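Local coordinates for iron-sulfur cluster assembly scaffold protein NifU (Fervidobacterium islandicum, PDB 6A6F), which probably serves as a scaffold or sulfur-transfer partner for iron-sulfur cluster assembly by the SUF system, at residues 18-23 against 54-59; 23-29 against 42-47; 28-32 against 130-134; 49-55 against 76-81. All coordinates share one frame; numbering follows the deposited sequence.

In the fold
From the N terminus, the loop after helix 8-14 opens contact 1, which closes on strand 51-58. Nested inside it is contact 2, where the turn at 23-26 packs on strand 39-48, with which the start of strand 28-34 pairs as a hairpin; I23 belongs to both. Contact 3 starts from the same strand 28-34 but runs on to helix 118-135 near the C terminus, and so crosses contact 1 along the chain. Contact 4 joins strand 51-58 to the linker between helices 63-76 and 81-95; it follows contact 2 in series, crosses contact 1 and nests inside contact 3. Together they tie both outer strands of the antiparallel sheet to the loop and helices around it.

Contact 1. Residues 18-23 against 54-59; sequences KFHGKI and DVKFEG. With NI (nickel (II) ion), chain J.
H20 and F57 meet at a nickel site on the subunit boundary, beside a single backbone bridge. F57 N donates to F19 O (2.9 Å) and G21 N to F57 O (2.7 Å), so that F57 grips the loop on both flanks of H20. With CG anti to the backbone N (chi1 -175°), the imidazole swings across F57, its ND1 lying 3.3 Å above the phenyl plane and offset toward the rim, the two rings 56° apart. G59 O approaches the imidazole edge at CE1 (3.2 Å), while E58 OE2 lies over one face. NE2 of H20 binds nickel at 2.2 Å, and H60 of the second subunit completes this link. E58 OE2 accepts from a nickel-bound water at 2.6 Å, making it a second-shell ligand. On the other flank I23 CG1 packs on K56 CG (3.8 Å). The loop runs the same way as strand 51-58, as in a one-residue parallel bridge on the edge of an antiparallel sheet.

Contact 2. Residues 23-29 against 42-47; sequences IENAHKV and TLYFLF. With NI (nickel (II) ion), chain H.
H27 lies across L46, whose CD2 sits over the centre of the imidazole in a CH-pi contact, 3.8 Å from the ring centroid and 10° off its normal. The same ring accepts at ND1: F47 N donates almost straight (3.1 Å, 174°), though tilted from the ring plane. F45 O takes H27 N at 2.9 Å and, weakly, K28 N at 3.4 Å; with two residues facing one, this is a classic beta bulge in the hairpin of strands 28-34 and 39-48. K28 O then receives F45 N (2.8 Å), and the K28 chain runs alongside the F45 ring. The tight part lies around Y44 and L46. I23 CG2 packs on L46 CG (3.8 Å), A26 CB comes to the edge of the Y44 ring, and V29 CG1 lies over one of its faces while V29 CG2 reaches Y44 CD2 (3.8 Å). The loose side is the middle of the type II turn from I23 to A26, where E24 and N25, both exposed, point away from strand 39-48. Because ND1 of H27 acts as acceptor, a neutral imidazole would probably carry its proton on NE2, and protonating both nitrogens would probably cost the bond from F47.

Contact 3. Residues 28-32 against 130-134; sequences KVEEG and TLEIA. With NI (nickel (II) ion), chain H.
E30, reaching from edge strand 28-34 toward A134 of helix 118-135, belongs to a nickel site shared with K28. The metal is held by E30 OE2 at 2.2 Å and K28 NZ at 2.4 Å. Two waters tie this shell to its surroundings: one donates to E30 OE1, the other to I133 O, so the helix backbone acts as second shell. Binding through NZ is consistent with a neutral lysine amine. E30 has CG anti to its main-chain nitrogen (chi1 -171°) and a bend at chi2, which lays its aliphatic part on the helix before the carboxylate turns to the nickel. There E30 CB meets A134 CB at 3.6 Å, E30 CG meets T130 CG2 at 3.6 Å, and I133 CG2 crosses the carboxylate to touch OE1 at 3.4 Å. T130 OG1 bonds back to L126 O and comes within 3.6 Å of G32 CA, where a side-chain carbon would collide with it. With an alanine in place of T130, the lost methyl and hydroxyl would probably open a gap beneath E30 CG and leave L126 O without this mate. Segment 130-134 of the helix runs at 141° to strand segment 28-32, nearer antiparallel than parallel, the two short axes 8.2 Å apart at closest, while L131 and A134 pack on F45 of the adjoining strand 39-48 and L131 also reaches helix 63-76.

Contact 4. Residues 49-55 against 76-81; sequences GDKIVDV and IIGKTK
I77 and V55 overlap antiparallel, CG1 of the one 4.1 Å from CG2 of the other, with I77 CD1 near V55 N. The other branch of I77, CG2, rests on V53 O at 3.7 Å, while CD1 runs alongside the D54 carboxylate. Cut back to an alanine, I77 would lose CG1 with its CD1, and CG2; V55 CG2 and the V53 carbonyl would probably be left without this cover. Three backbone bonds fasten the linker to strand 51-58 and the residue before it: G78 N to I52 O (2.7 Å), I52 N to K79 O (2.8 Å, 172°) and K81 N to D50 O (2.8 Å). The last two flank the single K51-T80 bridge. The linker itself is a type II beta turn from I76 to K79, closed by K79 N on I76 O. G78 takes its positive phi (89°), where a side chain would jam against the preceding carbonyl. T80 is the N-cap of helix 81-95: its side chain caps a backbone N of that helix, and E83 OE1 bonds T80 N in return, consistent with a capping box. I52, on the strand, packs its CD1 on I76 CB (4.2 Å), with A84 of the helix touching both isoleucines. K81 stretches out over G49 O, its CE 3.7 Å from that oxygen, and makes a cation-pi contact with F47 of strand 39-48.

Contact 1. Residues 18-23 against 54-59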
loop_
_atom_site.group_PDB
_atom_site.type_symbol
_atom_site.label_atom_id
_atom_site.label_comp_id
_atom_site.label_asym_id
_atom_site.label_seq_id
_atom_site.Cartn_x
_atom_site.Cartn_y
_atom_site.Cartn_z
ATOM N N LYS A 18 2.944 -7.318 -11.339
ATOM C CA LYS A 18 3.856 -8.201 -12.094
ATOM C C LYS A 18 5.303 -8.257 -11.568
ATOM O O LYS A 18 5.960 -9.231 -11.802
ATOM C CB LYS A 18 3.852 -7.821 -13.546
ATOM C CG LYS A 18 4.393 -6.453 -13.765
ATOM C CD LYS A 18 3.685 -5.817 -14.952
ATOM C CE LYS A 18 3.898 -6.625 -16.191
ATOM N NZ LYS A 18 3.268 -5.896 -17.307
ATOM N N PHE A 19 5.757 -7.250 -10.792
ATOM C CA PHE A 19 7.111 -7.271 -10.210
ATOM C C PHE A 19 7.179 -7.594 -8.740
ATOM O O PHE A 19 8.256 -7.556 -8.157
ATOM C CB PHE A 19 7.900 -5.962 -10.494
ATOM C CG PHE A 19 7.849 -5.534 -11.893
ATOM C CD1 PHE A 19 8.154 -6.408 -12.895
ATOM C CD2 PHE A 19 7.388 -4.280 -12.216
ATOM C CE1 PHE A 19 8.042 -6.023 -14.214
ATOM C CE2 PHE A 19 7.275 -3.867 -13.515
ATOM C CZ PHE A 19 7.584 -4.760 -14.519
ATOM N N HIS A 20 6.056 -7.953 -8.116
ATOM C CA HIS A 20 6.019 -8.135 -6.668
ATOM C C HIS A 20 6.231 -9.601 -6.349
ATOM O O HIS A 20 5.512 -10.425 -6.850
ATOM C CB HIS A 20 4.640 -7.675 -6.143
ATOM C CG HIS A 20 4.541 -7.713 -4.668
ATOM N ND1 HIS A 20 5.389 -6.985 -3.858
ATOM C CD2 HIS A 20 3.692 -8.367 -3.845
ATOM C CE1 HIS A 20 5.103 -7.251 -2.592
ATOM N NE2 HIS A 20 4.054 -8.043 -2.564
ATOM N N GLY A 21 7.204 -9.930 -5.523
ATOM C CA GLY A 21 7.557 -11.327 -5.302
ATOM C C GLY A 21 9.051 -11.487 -5.042
ATOM O O GLY A 21 9.819 -10.527 -4.998
ATOM N N LYS A 22 9.464 -12.725 -4.939
ATOM C CA LYS A 22 10.859 -13.078 -4.745
ATOM C C LYS A 22 11.404 -13.740 -5.981
ATOM O O LYS A 22 10.644 -14.297 -6.805
ATOM C CB LYS A 22 11.000 -14.078 -3.584
ATOM C CG LYS A 22 10.430 -13.583 -2.283
ATOM C CD LYS A 22 10.653 -14.623 -1.195
ATOM C CE LYS A 22 10.610 -13.984 0.184
ATOM N NZ LYS A 22 10.175 -14.986 1.192
ATOM N N ILE A 23 12.729 -13.734 -6.094
ATOM C CA ILE A 23 13.385 -14.516 -7.106
ATOM C C ILE A 23 14.207 -15.539 -6.348
ATOM O O ILE A 23 14.997 -15.170 -5.488
ATOM C CB ILE A 23 14.280 -13.653 -7.990
ATOM C CG1 ILE A 23 13.443 -12.758 -8.878
ATOM C CG2 ILE A 23 15.154 -14.533 -8.881
ATOM C CD1 ILE A 23 14.257 -11.729 -9.606
ATOM N N ASP A 54 16.407 -9.658 -14.550
ATOM C CA ASP A 54 15.135 -9.637 -13.819
ATOM C C ASP A 54 15.256 -8.920 -12.503
ATOM O O ASP A 54 16.308 -8.955 -11.868
ATOM C CB ASP A 54 14.613 -11.058 -13.600
ATOM C CG ASP A 54 13.092 -11.103 -13.345
ATOM O OD1 ASP A 54 12.401 -10.038 -13.180
ATOM O OD2 ASP A 54 12.580 -12.232 -13.312
ATOM N N VAL A 55 14.174 -8.261 -12.101
ATOM C CA VAL A 55 14.085 -7.621 -10.827
ATOM C C VAL A 55 12.630 -7.841 -10.283
ATOM O O VAL A 55 11.668 -7.655 -10.983
ATOM C CB VAL A 55 14.400 -6.116 -10.905
ATOM C CG1 VAL A 55 14.577 -5.556 -9.525
ATOM C CG2 VAL A 55 15.681 -5.832 -11.685
ATOM N N LYS A 56 12.537 -8.231 -9.034
ATOM C CA LYS A 56 11.296 -8.287 -8.301
ATOM C C LYS A 56 11.482 -7.581 -6.921
ATOM O O LYS A 56 12.601 -7.351 -6.455
ATOM C CB LYS A 56 10.874 -9.726 -8.109
ATOM C CG LYS A 56 10.439 -10.408 -9.367
ATOM C CD LYS A 56 9.662 -11.697 -9.026
ATOM C CE LYS A 56 9.320 -12.404 -10.317
ATOM N NZ LYS A 56 8.620 -11.468 -11.223
ATOM N N PHE A 57 10.377 -7.226 -6.278
ATOM C CA PHE A 57 10.440 -6.700 -4.941
ATOM C C PHE A 57 9.422 -7.339 -4.003
ATOM O O PHE A 57 8.281 -7.688 -4.403
ATOM C CB PHE A 57 10.267 -5.197 -4.961
ATOM C CG PHE A 57 8.867 -4.740 -5.094
ATOM C CD1 PHE A 57 8.238 -4.742 -6.326
ATOM C CD2 PHE A 57 8.156 -4.328 -3.993
ATOM C CE1 PHE A 57 6.907 -4.363 -6.423
ATOM C CE2 PHE A 57 6.832 -3.932 -4.101
ATOM C CZ PHE A 57 6.219 -3.936 -5.311
ATOM N N GLU A 58 9.840 -7.435 -2.759
ATOM C CA GLU A 58 8.935 -7.738 -1.670
ATOM C C GLU A 58 8.872 -6.558 -0.704
ATOM O O GLU A 58 9.612 -5.598 -0.817
ATOM C CB GLU A 58 9.336 -9.056 -0.973
ATOM C CG GLU A 58 8.547 -10.240 -1.483
ATOM C CD GLU A 58 7.035 -10.156 -1.149
ATOM O OE1 GLU A 58 6.589 -9.353 -0.275
ATOM O OE2 GLU A 58 6.282 -10.918 -1.772
ATOM N N GLY A 59 7.982 -6.676 0.277
ATOM C CA GLY A 59 7.714 -5.628 1.222
ATOM C C GLY A 59 6.519 -4.818 0.745
ATOM O O GLY A 59 5.860 -5.174 -0.229
HETATM NI NI NI J . 2.771 -9.111 -1.091
HETATM O O HOH W 1 6.433 -11.539 -9.738
HETATM O O HOH W 2 3.722 -11.147 -1.492
HETATM O O HOH W 3 4.042 -8.911 -0.027
HETATM O O HOH W 4 1.349 -9.273 -2.223
HETATM O O HOH W 5 3.463 -10.613 0.748
#

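Contact 2. Residues 23-29 against 42-47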
loop_
_atom_site.group_PDB
_atom_site.type_symbol
_atom_site.label_atom_id
_atom_site.label_comp_id
_atom_site.label_asym_id
_atom_site.label_seq_id
_atom_site.Cartn_x
_atom_site.Cartn_y
_atom_site.Cartn_z
ATOM N N ILE A 23 12.729 -13.734 -6.094
ATOM C CA ILE A 23 13.385 -14.516 -7.106
ATOM C C ILE A 23 14.207 -15.539 -6.348
ATOM O O ILE A 23 14.997 -15.170 -5.488
ATOM C CB ILE A 23 14.280 -13.653 -7.990
ATOM C CG1 ILE A 23 13.443 -12.758 -8.878
ATOM C CG2 ILE A 23 15.154 -14.533 -8.881
ATOM C CD1 ILE A 23 14.257 -11.729 -9.606
ATOM N N GLU A 24 13.982 -16.815 -6.648
ATOM C CA GLU A 24 14.708 -17.879 -5.995
ATOM C C GLU A 24 16.151 -17.907 -6.533
ATOM O O GLU A 24 16.365 -17.727 -7.730
ATOM C CB GLU A 24 13.990 -19.227 -6.200
ATOM C CG GLU A 24 14.619 -20.336 -5.356
ATOM C CD GLU A 24 13.870 -21.673 -5.378
ATOM O OE1 GLU A 24 13.140 -21.974 -6.361
ATOM O OE2 GLU A 24 14.049 -22.440 -4.397
ATOM N N ASN A 25 17.109 -18.112 -5.635
ATOM C CA ASN A 25 18.521 -18.043 -5.939
ATOM C C ASN A 25 18.932 -16.761 -6.650
ATOM O O ASN A 25 19.680 -16.770 -7.625
ATOM C CB ASN A 25 18.935 -19.268 -6.754
ATOM C CG ASN A 25 18.607 -20.566 -6.042
ATOM O OD1 ASN A 25 18.927 -20.716 -4.885
ATOM N ND2 ASN A 25 17.993 -21.512 -6.747
ATOM N N ALA A 26 18.396 -15.643 -6.185
ATOM C CA ALA A 26 18.723 -14.349 -6.736
ATOM C C ALA A 26 20.223 -14.138 -6.649
ATOM O O ALA A 26 20.856 -14.601 -5.740
ATOM C CB ALA A 26 18.009 -13.264 -5.942
ATOM N N HIS A 27 20.769 -13.422 -7.602
ATOM C CA HIS A 27 22.151 -13.075 -7.607
ATOM C C HIS A 27 22.401 -11.975 -6.590
ATOM O O HIS A 27 23.493 -11.843 -6.055
ATOM C CB HIS A 27 22.532 -12.614 -8.993
ATOM C CG HIS A 27 22.402 -13.684 -10.024
ATOM N ND1 HIS A 27 22.363 -13.417 -11.366
ATOM C CD2 HIS A 27 22.249 -15.033 -9.901
ATOM C CE1 HIS A 27 22.237 -14.554 -12.033
ATOM N NE2 HIS A 27 22.160 -15.546 -11.163
ATOM N N LYS A 28 21.403 -11.161 -6.300
ATOM C CA LYS A 28 21.580 -10.133 -5.264
ATOM C C LYS A 28 20.203 -9.824 -4.638
ATOM O O LYS A 28 19.207 -9.769 -5.354
ATOM C CB LYS A 28 22.242 -8.905 -5.892
ATOM C CG LYS A 28 22.418 -7.690 -5.003
ATOM C CD LYS A 28 23.264 -8.060 -3.795
ATOM C CE LYS A 28 23.547 -6.839 -2.953
ATOM N NZ LYS A 28 24.267 -7.241 -1.711
ATOM N N VAL A 29 20.185 -9.688 -3.315
ATOM C CA VAL A 29 19.014 -9.313 -2.552
ATOM C C VAL A 29 19.403 -8.129 -1.683
ATOM O O VAL A 29 20.387 -8.234 -0.935
ATOM C CB VAL A 29 18.571 -10.415 -1.565
ATOM C CG1 VAL A 29 17.328 -9.967 -0.804
ATOM C CG2 VAL A 29 18.278 -11.736 -2.279
ATOM N N THR A 42 12.338 -4.969 -0.392
ATOM C CA THR A 42 13.442 -5.902 -0.637
ATOM C C THR A 42 13.530 -6.132 -2.128
ATOM O O THR A 42 12.562 -6.553 -2.741
ATOM C CB THR A 42 13.196 -7.240 0.056
ATOM O OG1 THR A 42 13.163 -6.987 1.446
ATOM C CG2 THR A 42 14.316 -8.261 -0.227
ATOM N N LEU A 43 14.657 -5.773 -2.729
ATOM C CA LEU A 43 14.840 -5.974 -4.134
ATOM C C LEU A 43 15.585 -7.290 -4.417
ATOM O O LEU A 43 16.610 -7.570 -3.811
ATOM C CB LEU A 43 15.612 -4.810 -4.714
ATOM C CG LEU A 43 15.035 -3.423 -4.573
ATOM C CD1 LEU A 43 16.030 -2.415 -5.147
ATOM C CD2 LEU A 43 13.737 -3.388 -5.344
ATOM N N TYR A 44 15.105 -8.036 -5.400
ATOM C CA TYR A 44 15.726 -9.326 -5.852
ATOM C C TYR A 44 16.249 -9.120 -7.294
ATOM O O TYR A 44 15.511 -8.639 -8.126
ATOM C CB TYR A 44 14.683 -10.476 -5.875
ATOM C CG TYR A 44 14.195 -10.821 -4.507
ATOM C CD1 TYR A 44 13.206 -10.095 -3.923
ATOM C CD2 TYR A 44 14.792 -11.847 -3.757
ATOM C CE1 TYR A 44 12.755 -10.385 -2.646
ATOM C CE2 TYR A 44 14.370 -12.119 -2.469
ATOM C CZ TYR A 44 13.348 -11.367 -1.934
ATOM O OH TYR A 44 12.908 -11.590 -0.679
ATOM N N PHE A 45 17.513 -9.458 -7.581
ATOM C CA PHE A 45 18.078 -9.262 -8.915
ATOM C C PHE A 45 18.565 -10.566 -9.541
ATOM O O PHE A 45 19.126 -11.411 -8.830
ATOM C CB PHE A 45 19.296 -8.318 -8.867
ATOM C CG PHE A 45 18.985 -6.927 -8.385
ATOM C CD1 PHE A 45 18.946 -6.651 -7.044
ATOM C CD2 PHE A 45 18.785 -5.908 -9.288
ATOM C CE1 PHE A 45 18.693 -5.363 -6.599
ATOM C CE2 PHE A 45 18.514 -4.627 -8.866
ATOM C CZ PHE A 45 18.482 -4.359 -7.516
ATOM N N LEU A 46 18.374 -10.690 -10.861
ATOM C CA LEU A 46 19.158 -11.591 -11.701
ATOM C C LEU A 46 19.884 -10.727 -12.712
ATOM O O LEU A 46 19.252 -9.837 -13.320
ATOM C CB LEU A 46 18.315 -12.590 -12.514
ATOM C CG LEU A 46 17.569 -13.651 -11.700
ATOM C CD1 LEU A 46 16.588 -14.419 -12.581
ATOM C CD2 LEU A 46 18.513 -14.652 -11.055
ATOM N N PHE A 47 21.147 -11.094 -12.963
ATOM C CA PHE A 47 22.055 -10.433 -13.891
ATOM C C PHE A 47 22.617 -11.447 -14.882
ATOM O O PHE A 47 22.713 -12.646 -14.588
ATOM C CB PHE A 47 23.282 -9.876 -13.146
ATOM C CG PHE A 47 22.967 -8.968 -11.961
ATOM C CD1 PHE A 47 22.270 -7.828 -12.127
ATOM C CD2 PHE A 47 23.461 -9.251 -10.718
ATOM C CE1 PHE A 47 22.002 -6.961 -11.047
ATOM C CE2 PHE A 47 23.207 -8.427 -9.629
ATOM C CZ PHE A 47 22.479 -7.263 -9.795
HETATM NI NI NI H . 24.065 -5.487 -0.120
HETATM O O HOH W 6 24.146 -4.228 2.112
HETATM O O HOH W 7 25.321 -4.179 -1.720
#

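Contact 3. Residues 28-32 against 130-134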
loop_
_atom_site.group_PDB
_atom_site.type_symbol
_atom_site.label_atom_id
_atom_site.label_comp_id
_atom_site.label_asym_id
_atom_site.label_seq_id
_atom_site.Cartn_x
_atom_site.Cartn_y
_atom_site.Cartn_z
ATOM N N LYS A 28 21.403 -11.161 -6.300
ATOM C CA LYS A 28 21.580 -10.133 -5.264
ATOM C C LYS A 28 20.203 -9.824 -4.638
ATOM O O LYS A 28 19.207 -9.769 -5.354
ATOM C CB LYS A 28 22.242 -8.905 -5.892
ATOM C CG LYS A 28 22.418 -7.690 -5.003
ATOM C CD LYS A 28 23.264 -8.060 -3.795
ATOM C CE LYS A 28 23.547 -6.839 -2.953
ATOM N NZ LYS A 28 24.267 -7.241 -1.711
ATOM N N VAL A 29 20.185 -9.688 -3.315
ATOM C CA VAL A 29 19.014 -9.313 -2.552
ATOM C C VAL A 29 19.403 -8.129 -1.683
ATOM O O VAL A 29 20.387 -8.234 -0.935
ATOM C CB VAL A 29 18.571 -10.415 -1.565
ATOM C CG1 VAL A 29 17.328 -9.967 -0.804
ATOM C CG2 VAL A 29 18.278 -11.736 -2.279
ATOM N N GLU A 30 18.662 -7.030 -1.772
ATOM C CA GLU A 30 18.947 -5.828 -0.956
ATOM C C GLU A 30 17.690 -5.267 -0.300
ATOM O O GLU A 30 16.673 -5.055 -0.964
ATOM C CB GLU A 30 19.629 -4.761 -1.818
ATOM C CG GLU A 30 20.162 -3.572 -1.023
ATOM C CD GLU A 30 21.465 -3.885 -0.321
ATOM O OE1 GLU A 30 21.702 -3.397 0.801
ATOM O OE2 GLU A 30 22.242 -4.635 -0.900
ATOM N N GLU A 31 17.753 -5.039 1.007
ATOM C CA GLU A 31 16.604 -4.504 1.778
ATOM C C GLU A 31 16.789 -3.039 2.090
ATOM O O GLU A 31 17.894 -2.615 2.329
ATOM C CB GLU A 31 16.471 -5.226 3.091
ATOM C CG GLU A 31 16.376 -6.712 2.901
ATOM C CD GLU A 31 16.364 -7.456 4.214
ATOM O OE1 GLU A 31 15.643 -7.025 5.158
ATOM O OE2 GLU A 31 17.079 -8.486 4.280
ATOM N N GLY A 32 15.712 -2.258 2.083
ATOM C CA GLY A 32 15.817 -0.848 2.400
ATOM C C GLY A 32 14.567 -0.439 3.102
ATOM O O GLY A 32 13.531 -1.076 2.891
ATOM N N THR A 130 18.072 2.033 -2.548
ATOM C CA THR A 130 18.277 0.612 -2.345
ATOM C C THR A 130 18.942 -0.032 -3.531
ATOM O O THR A 130 19.870 -0.817 -3.363
ATOM C CB THR A 130 16.965 -0.116 -2.001
ATOM O OG1 THR A 130 16.411 0.514 -0.851
ATOM C CG2 THR A 130 17.233 -1.580 -1.692
ATOM N N LEU A 131 18.536 0.354 -4.732
ATOM C CA LEU A 131 19.212 -0.088 -5.932
ATOM C C LEU A 131 20.700 0.315 -6.003
ATOM O O LEU A 131 21.567 -0.506 -6.336
ATOM C CB LEU A 131 18.516 0.495 -7.124
ATOM C CG LEU A 131 19.130 0.232 -8.498
ATOM C CD1 LEU A 131 18.970 -1.193 -8.926
ATOM C CD2 LEU A 131 18.466 1.099 -9.536
ATOM N N GLU A 132 20.994 1.586 -5.732
ATOM C CA GLU A 132 22.401 2.070 -5.644
ATOM C C GLU A 132 23.285 1.197 -4.748
ATOM O O GLU A 132 24.364 0.725 -5.144
ATOM C CB GLU A 132 22.408 3.525 -5.156
ATOM C CG GLU A 132 23.787 4.198 -5.209
ATOM C CD GLU A 132 23.740 5.669 -4.770
ATOM O OE1 GLU A 132 22.858 6.037 -3.970
ATOM O OE2 GLU A 132 24.571 6.459 -5.243
ATOM N N ILE A 133 22.821 0.942 -3.544
ATOM C CA ILE A 133 23.562 0.082 -2.630
ATOM C C ILE A 133 23.707 -1.306 -3.216
ATOM O O ILE A 133 24.818 -1.835 -3.236
ATOM C CB ILE A 133 22.943 0.035 -1.237
ATOM C CG1 ILE A 133 23.019 1.424 -0.589
ATOM C CG2 ILE A 133 23.688 -0.943 -0.329
ATOM C CD1 ILE A 133 21.983 1.649 0.503
ATOM N N ALA A 134 22.618 -1.865 -3.773
ATOM C CA ALA A 134 22.666 -3.201 -4.330
ATOM C C ALA A 134 23.686 -3.313 -5.452
ATOM O O ALA A 134 24.429 -4.262 -5.521
ATOM C CB ALA A 134 21.280 -3.627 -4.845
HETATM NI NI NI H . 24.065 -5.487 -0.120
HETATM O O HOH W 6 24.146 -4.228 2.112
HETATM O O HOH W 7 25.321 -4.179 -1.720
#

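Contact 4. Residues 49-55 against 76-81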
loop_
_atom_site.group_PDB
_atom_site.type_symbol
_atom_site.label_atom_id
_atom_site.label_comp_id
_atom_site.label_asym_id
_atom_site.label_seq_id
_atom_site.Cartn_x
_atom_site.Cartn_y
_atom_site.Cartn_z
ATOM N N GLY A 49 26.081 -10.960 -16.471
ATOM C CA GLY A 49 27.210 -10.077 -16.496
ATOM C C GLY A 49 26.746 -8.747 -15.993
ATOM O O GLY A 49 26.338 -8.644 -14.842
ATOM N N ASP A 50 26.822 -7.721 -16.845
ATOM C CA ASP A 50 26.426 -6.380 -16.428
ATOM C C ASP A 50 24.983 -6.083 -16.750
ATOM O O ASP A 50 24.494 -5.031 -16.363
ATOM C CB ASP A 50 27.297 -5.313 -17.055
ATOM C CG ASP A 50 28.685 -5.323 -16.494
ATOM O OD1 ASP A 50 29.253 -6.439 -16.359
ATOM O OD2 ASP A 50 29.214 -4.228 -16.182
ATOM N N LYS A 51 24.319 -6.967 -17.486
ATOM C CA LYS A 51 22.926 -6.726 -17.850
ATOM C C LYS A 51 21.991 -7.157 -16.688
ATOM O O LYS A 51 22.175 -8.207 -16.095
ATOM C CB LYS A 51 22.567 -7.429 -19.155
ATOM C CG LYS A 51 21.124 -7.216 -19.571
ATOM C CD LYS A 51 20.847 -7.650 -21.002
ATOM C CE LYS A 51 19.368 -7.921 -21.198
ATOM N NZ LYS A 51 19.136 -8.955 -22.242
ATOM N N ILE A 52 20.984 -6.337 -16.407
ATOM C CA ILE A 52 19.960 -6.651 -15.383
ATOM C C ILE A 52 18.892 -7.429 -16.143
ATOM O O ILE A 52 18.228 -6.891 -16.994
ATOM C CB ILE A 52 19.328 -5.373 -14.765
ATOM C CG1 ILE A 52 20.372 -4.540 -14.014
ATOM C CG2 ILE A 52 18.175 -5.731 -13.806
ATOM C CD1 ILE A 52 19.947 -3.125 -13.749
ATOM N N VAL A 53 18.757 -8.702 -15.825
ATOM C CA VAL A 53 17.841 -9.588 -16.523
ATOM C C VAL A 53 16.448 -9.636 -15.871
ATOM O O VAL A 53 15.456 -9.713 -16.555
ATOM C CB VAL A 53 18.409 -11.024 -16.530
ATOM C CG1 VAL A 53 17.439 -11.972 -17.192
ATOM C CG2 VAL A 53 19.731 -11.053 -17.258
ATOM N N ASP A 54 16.407 -9.658 -14.550
ATOM C CA ASP A 54 15.135 -9.637 -13.819
ATOM C C ASP A 54 15.256 -8.920 -12.503
ATOM O O ASP A 54 16.308 -8.955 -11.868
ATOM C CB ASP A 54 14.613 -11.058 -13.600
ATOM C CG ASP A 54 13.092 -11.103 -13.345
ATOM O OD1 ASP A 54 12.401 -10.038 -13.180
ATOM O OD2 ASP A 54 12.580 -12.232 -13.312
ATOM N N VAL A 55 14.174 -8.261 -12.101
ATOM C CA VAL A 55 14.085 -7.621 -10.827
ATOM C C VAL A 55 12.630 -7.841 -10.283
ATOM O O VAL A 55 11.668 -7.655 -10.983
ATOM C CB VAL A 55 14.400 -6.116 -10.905
ATOM C CG1 VAL A 55 14.577 -5.556 -9.525
ATOM C CG2 VAL A 55 15.681 -5.832 -11.685
ATOM N N ILE A 76 14.480 -0.407 -15.562
ATOM C CA ILE A 76 15.849 -0.906 -15.491
ATOM C C ILE A 76 16.066 -2.289 -16.033
ATOM O O ILE A 76 17.217 -2.654 -16.308
ATOM C CB ILE A 76 16.500 -0.831 -14.111
ATOM C CG1 ILE A 76 15.829 -1.751 -13.067
ATOM C CG2 ILE A 76 16.574 0.611 -13.640
ATOM C CD1 ILE A 76 16.366 -1.594 -11.646
ATOM N N ILE A 77 14.987 -3.081 -16.170
ATOM C CA ILE A 77 15.135 -4.419 -16.693
ATOM C C ILE A 77 15.666 -4.324 -18.109
ATOM O O ILE A 77 15.114 -3.622 -18.922
ATOM C CB ILE A 77 13.827 -5.232 -16.627
ATOM C CG1 ILE A 77 13.614 -5.688 -15.185
ATOM C CG2 ILE A 77 13.891 -6.482 -17.485
ATOM C CD1 ILE A 77 12.322 -6.456 -14.986
ATOM N N GLY A 78 16.710 -5.089 -18.384
ATOM C CA GLY A 78 17.339 -5.103 -19.701
ATOM C C GLY A 78 18.432 -4.062 -19.868
ATOM O O GLY A 78 19.116 -4.034 -20.890
ATOM N N LYS A 79 18.596 -3.167 -18.913
ATOM C CA LYS A 79 19.691 -2.200 -18.993
ATOM C C LYS A 79 20.921 -2.793 -18.314
ATOM O O LYS A 79 20.826 -3.804 -17.601
ATOM C CB LYS A 79 19.291 -0.921 -18.270
ATOM C CG LYS A 79 17.987 -0.260 -18.747
ATOM C CD LYS A 79 18.160 0.581 -19.999
ATOM C CE LYS A 79 17.024 1.595 -20.192
ATOM N NZ LYS A 79 15.741 0.884 -20.466
ATOM N N THR A 80 22.057 -2.123 -18.462
ATOM C CA THR A 80 23.249 -2.476 -17.720
ATOM C C THR A 80 23.220 -1.899 -16.320
ATOM O O THR A 80 22.500 -0.949 -16.013
ATOM C CB THR A 80 24.565 -2.011 -18.422
ATOM O OG1 THR A 80 24.558 -0.602 -18.558
ATOM C CG2 THR A 80 24.683 -2.596 -19.810
ATOM N N LYS A 81 24.033 -2.466 -15.458
ATOM C CA LYS A 81 24.208 -1.880 -14.166
ATOM C C LYS A 81 24.505 -0.392 -14.225
ATOM O O LYS A 81 23.934 0.391 -13.448
ATOM C CB LYS A 81 25.296 -2.596 -13.435
ATOM C CG LYS A 81 24.827 -3.947 -12.984
ATOM C CD LYS A 81 25.904 -4.645 -12.199
ATOM C CE LYS A 81 25.647 -6.144 -12.225
ATOM N NZ LYS A 81 26.692 -6.743 -11.375
#